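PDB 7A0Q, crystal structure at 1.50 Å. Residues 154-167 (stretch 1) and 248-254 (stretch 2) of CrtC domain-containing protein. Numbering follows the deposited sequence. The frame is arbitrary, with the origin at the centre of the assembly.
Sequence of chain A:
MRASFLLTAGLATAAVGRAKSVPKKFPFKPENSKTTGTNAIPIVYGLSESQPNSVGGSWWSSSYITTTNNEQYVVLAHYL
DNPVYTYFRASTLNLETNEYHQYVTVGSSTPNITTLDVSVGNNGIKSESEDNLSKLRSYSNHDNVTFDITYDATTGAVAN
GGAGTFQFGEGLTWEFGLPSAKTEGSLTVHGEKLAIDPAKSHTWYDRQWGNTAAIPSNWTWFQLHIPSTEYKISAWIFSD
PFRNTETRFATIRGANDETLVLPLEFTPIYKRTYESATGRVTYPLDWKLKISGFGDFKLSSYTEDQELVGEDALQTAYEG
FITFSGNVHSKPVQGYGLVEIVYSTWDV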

# COMPACT_ATOMS: atom_id res chain seq x y z
N THR A 154 -5.75 -14.59 3.00
CA THR A 154 -5.43 -15.51 4.09
C THR A 154 -4.68 -14.81 5.22
O THR A 154 -3.67 -15.32 5.70
CB THR A 154 -4.60 -16.67 3.53
OG1 THR A 154 -3.33 -16.14 3.09
CG2 THR A 154 -5.31 -17.31 2.37
N THR A 155 -5.15 -13.64 5.64
CA THR A 155 -4.33 -12.74 6.45
C THR A 155 -5.25 -11.84 7.27
O THR A 155 -6.26 -11.34 6.75
CB THR A 155 -3.39 -11.93 5.53
OG1 THR A 155 -2.51 -11.12 6.32
CG2 THR A 155 -4.18 -11.06 4.53
N GLY A 156 -4.91 -11.66 8.54
CA GLY A 156 -5.74 -10.86 9.43
C GLY A 156 -5.73 -9.38 9.05
O GLY A 156 -4.67 -8.78 8.84
N ALA A 157 -6.92 -8.78 8.96
CA ALA A 157 -7.02 -7.40 8.47
C ALA A 157 -6.44 -6.40 9.46
O ALA A 157 -6.49 -6.59 10.68
CB ALA A 157 -8.48 -7.03 8.19
N VAL A 158 -5.85 -5.34 8.90
CA VAL A 158 -5.47 -4.13 9.64
C VAL A 158 -6.64 -3.17 9.49
O VAL A 158 -6.90 -2.68 8.39
CB VAL A 158 -4.18 -3.51 9.08
CG1 VAL A 158 -3.84 -2.20 9.80
CG2 VAL A 158 -3.02 -4.50 9.12
N ALA A 159 -7.35 -2.92 10.59
CA ALA A 159 -8.51 -2.03 10.60
C ALA A 159 -8.02 -0.66 11.06
O ALA A 159 -7.92 -0.40 12.27
CB ALA A 159 -9.61 -2.58 11.50
N ASN A 160 -7.69 0.20 10.10
CA ASN A 160 -7.05 1.47 10.42
C ASN A 160 -7.89 2.26 11.41
O ASN A 160 -9.11 2.33 11.29
CB ASN A 160 -6.81 2.26 9.14
CG ASN A 160 -5.65 1.71 8.36
OD1 ASN A 160 -4.49 2.07 8.59
ND2 ASN A 160 -5.94 0.79 7.44
N GLY A 161 -7.22 2.87 12.39
CA GLY A 161 -7.91 3.61 13.42
C GLY A 161 -8.48 2.76 14.52
O GLY A 161 -9.05 3.31 15.48
N GLY A 162 -8.37 1.44 14.41
CA GLY A 162 -8.86 0.51 15.41
C GLY A 162 -10.10 -0.21 14.94
O GLY A 162 -10.23 -1.42 15.16
N ALA A 163 -11.02 0.51 14.30
CA ALA A 163 -12.28 -0.05 13.83
C ALA A 163 -12.49 0.17 12.34
O ALA A 163 -13.57 -0.16 11.82
CB ALA A 163 -13.46 0.52 14.61
N GLY A 164 -11.51 0.73 11.63
CA GLY A 164 -11.54 0.80 10.19
C GLY A 164 -11.76 2.18 9.62
O GLY A 164 -11.81 2.32 8.39
N THR A 165 -11.90 3.21 10.47
CA THR A 165 -12.19 4.56 10.00
C THR A 165 -11.42 5.59 10.83
O THR A 165 -11.13 5.37 12.00
CB THR A 165 -13.70 4.85 10.04
OG1 THR A 165 -13.98 6.15 9.49
CG2 THR A 165 -14.25 4.76 11.47
N PHE A 166 -11.08 6.71 10.19
CA PHE A 166 -10.43 7.81 10.92
C PHE A 166 -10.61 9.10 10.12
O PHE A 166 -11.05 9.09 8.96
CB PHE A 166 -8.95 7.50 11.21
CG PHE A 166 -8.07 7.36 9.99
CD1 PHE A 166 -7.92 6.12 9.37
CD2 PHE A 166 -7.34 8.44 9.49
CE1 PHE A 166 -7.09 5.97 8.26
CE2 PHE A 166 -6.51 8.30 8.39
CZ PHE A 166 -6.38 7.06 7.76
N GLN A 167 -10.29 10.22 10.76
CA GLN A 167 -10.44 11.53 10.13
C GLN A 167 -9.31 11.78 9.12
O GLN A 167 -8.13 11.62 9.45
CB GLN A 167 -10.45 12.63 11.19
CG GLN A 167 -10.84 14.00 10.64
CD GLN A 167 -12.33 14.21 10.60
OE1 GLN A 167 -13.10 13.28 10.86
NE2 GLN A 167 -12.77 15.44 10.32
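Stretch 2 (248-254) RFATIRG

No backbone-to-backbone hydrogen bond joins these two stretches; the strand of stretch 2 is instead fastened to stretch 1 by side chains that reach backbone atoms of the loop and turn. Residues 248-253 are extended, and their CA-to-CB bonds alternate: those of F249, T251 and R253 point toward stretch 1, those of A250 and I252 away. Register is antiparallel, with V158 CA 5.5 Å from R253 CA and N160 CA 5.6 Å from T251 CA, so that the chain rising through 156-161 meets R253 first and F249 last.

At the first end, R253 NH1 donates to G156 O at 2.9 Å, with the acceptor near the guanidinium plane and an N-H...O angle of 163°. The arginine adopts chi1 t and chi3 p, its chi2 lying between wells at -137°, and its aliphatic part packs along the start of the strand and the residue before it: R253 CD lies 3.6 Å from A157 O, and R253 CB 3.8 Å from V158 CG2.

T251 occupies the middle. With chi1 m, its OG1 accepts a nearly linear hydrogen bond from G161 N (2.9 Å, 169°), inside the type II turn that runs from A159 to G162. The same hydroxyl donates to a water, 2.7 Å from T251 OG1, which in turn donates to N160 OD1 at 2.9 Å; the water thus bridges two side-chain oxygens, N160 OD1 and T251 OG1, that stand 4.1 Å apart. The methyl CG2 of T251 rests 3.5 Å from A159 O and 4.1 Å from V158 CG1.

Beyond the turn, stretch 1 returns as a strand, and the CA-to-CB bond of F166 points toward stretch 2, bringing its ring to F249. The edge of F249 meets the face of F166, with centroids 5.3 Å apart, planes at 68° and F249 CZ 4.0 Å from F166 CG. F249 CE2 also approaches G161 N at 4.2 Å. Together the two stretches bury 407 Å².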

# COMPACT_ATOMS: atom_id res chain seq x y z
N ARG A 248 -0.43 11.97 13.22
CA ARG A 248 0.82 11.22 13.20
C ARG A 248 0.59 9.98 14.06
O ARG A 248 0.69 10.04 15.29
CB ARG A 248 1.99 12.07 13.71
CG ARG A 248 1.67 12.93 14.94
CD ARG A 248 2.86 13.81 15.34
NE ARG A 248 2.57 14.57 16.56
CZ ARG A 248 2.73 14.11 17.80
NH1 ARG A 248 3.18 12.88 18.01
NH2 ARG A 248 2.45 14.89 18.83
N PHE A 249 0.25 8.86 13.42
CA PHE A 249 -0.17 7.71 14.22
C PHE A 249 0.02 6.43 13.42
O PHE A 249 0.10 6.43 12.19
CB PHE A 249 -1.63 7.86 14.70
CG PHE A 249 -2.67 7.45 13.68
CD1 PHE A 249 -2.84 8.15 12.49
CD2 PHE A 249 -3.48 6.34 13.92
CE1 PHE A 249 -3.82 7.76 11.56
CE2 PHE A 249 -4.45 5.95 13.00
CZ PHE A 249 -4.61 6.66 11.83
N ALA A 250 0.10 5.33 14.16
CA ALA A 250 0.18 4.00 13.58
C ALA A 250 -0.99 3.17 14.07
O ALA A 250 -1.37 3.25 15.25
CB ALA A 250 1.51 3.31 13.96
N THR A 251 -1.57 2.39 13.15
CA THR A 251 -2.41 1.25 13.51
C THR A 251 -1.55 0.01 13.35
O THR A 251 -0.98 -0.23 12.28
CB THR A 251 -3.66 1.15 12.63
OG1 THR A 251 -4.39 2.39 12.66
CG2 THR A 251 -4.55 0.02 13.14
N ILE A 252 -1.43 -0.76 14.41
CA ILE A 252 -0.60 -1.95 14.40
C ILE A 252 -1.49 -3.14 14.68
O ILE A 252 -2.12 -3.21 15.74
CB ILE A 252 0.54 -1.87 15.42
CG1 ILE A 252 1.38 -0.61 15.18
CG2 ILE A 252 1.36 -3.17 15.37
CD1 ILE A 252 2.55 -0.44 16.14
N ARG A 253 -1.55 -4.08 13.74
CA ARG A 253 -2.22 -5.35 13.97
C ARG A 253 -1.18 -6.33 14.49
O ARG A 253 -0.14 -6.52 13.86
CB ARG A 253 -2.86 -5.87 12.69
CG ARG A 253 -3.69 -7.14 12.90
CD ARG A 253 -3.43 -8.14 11.76
NE ARG A 253 -2.14 -8.82 11.92
CZ ARG A 253 -1.64 -9.69 11.04
NH1 ARG A 253 -2.30 -9.99 9.91
NH2 ARG A 253 -0.47 -10.27 11.27
N GLY A 254 -1.46 -6.93 15.64
CA GLY A 254 -0.61 -7.96 16.19
C GLY A 254 -1.19 -9.34 15.99
O GLY A 254 -1.85 -9.63 14.98
O HOH W 1 -3.31 3.74 10.63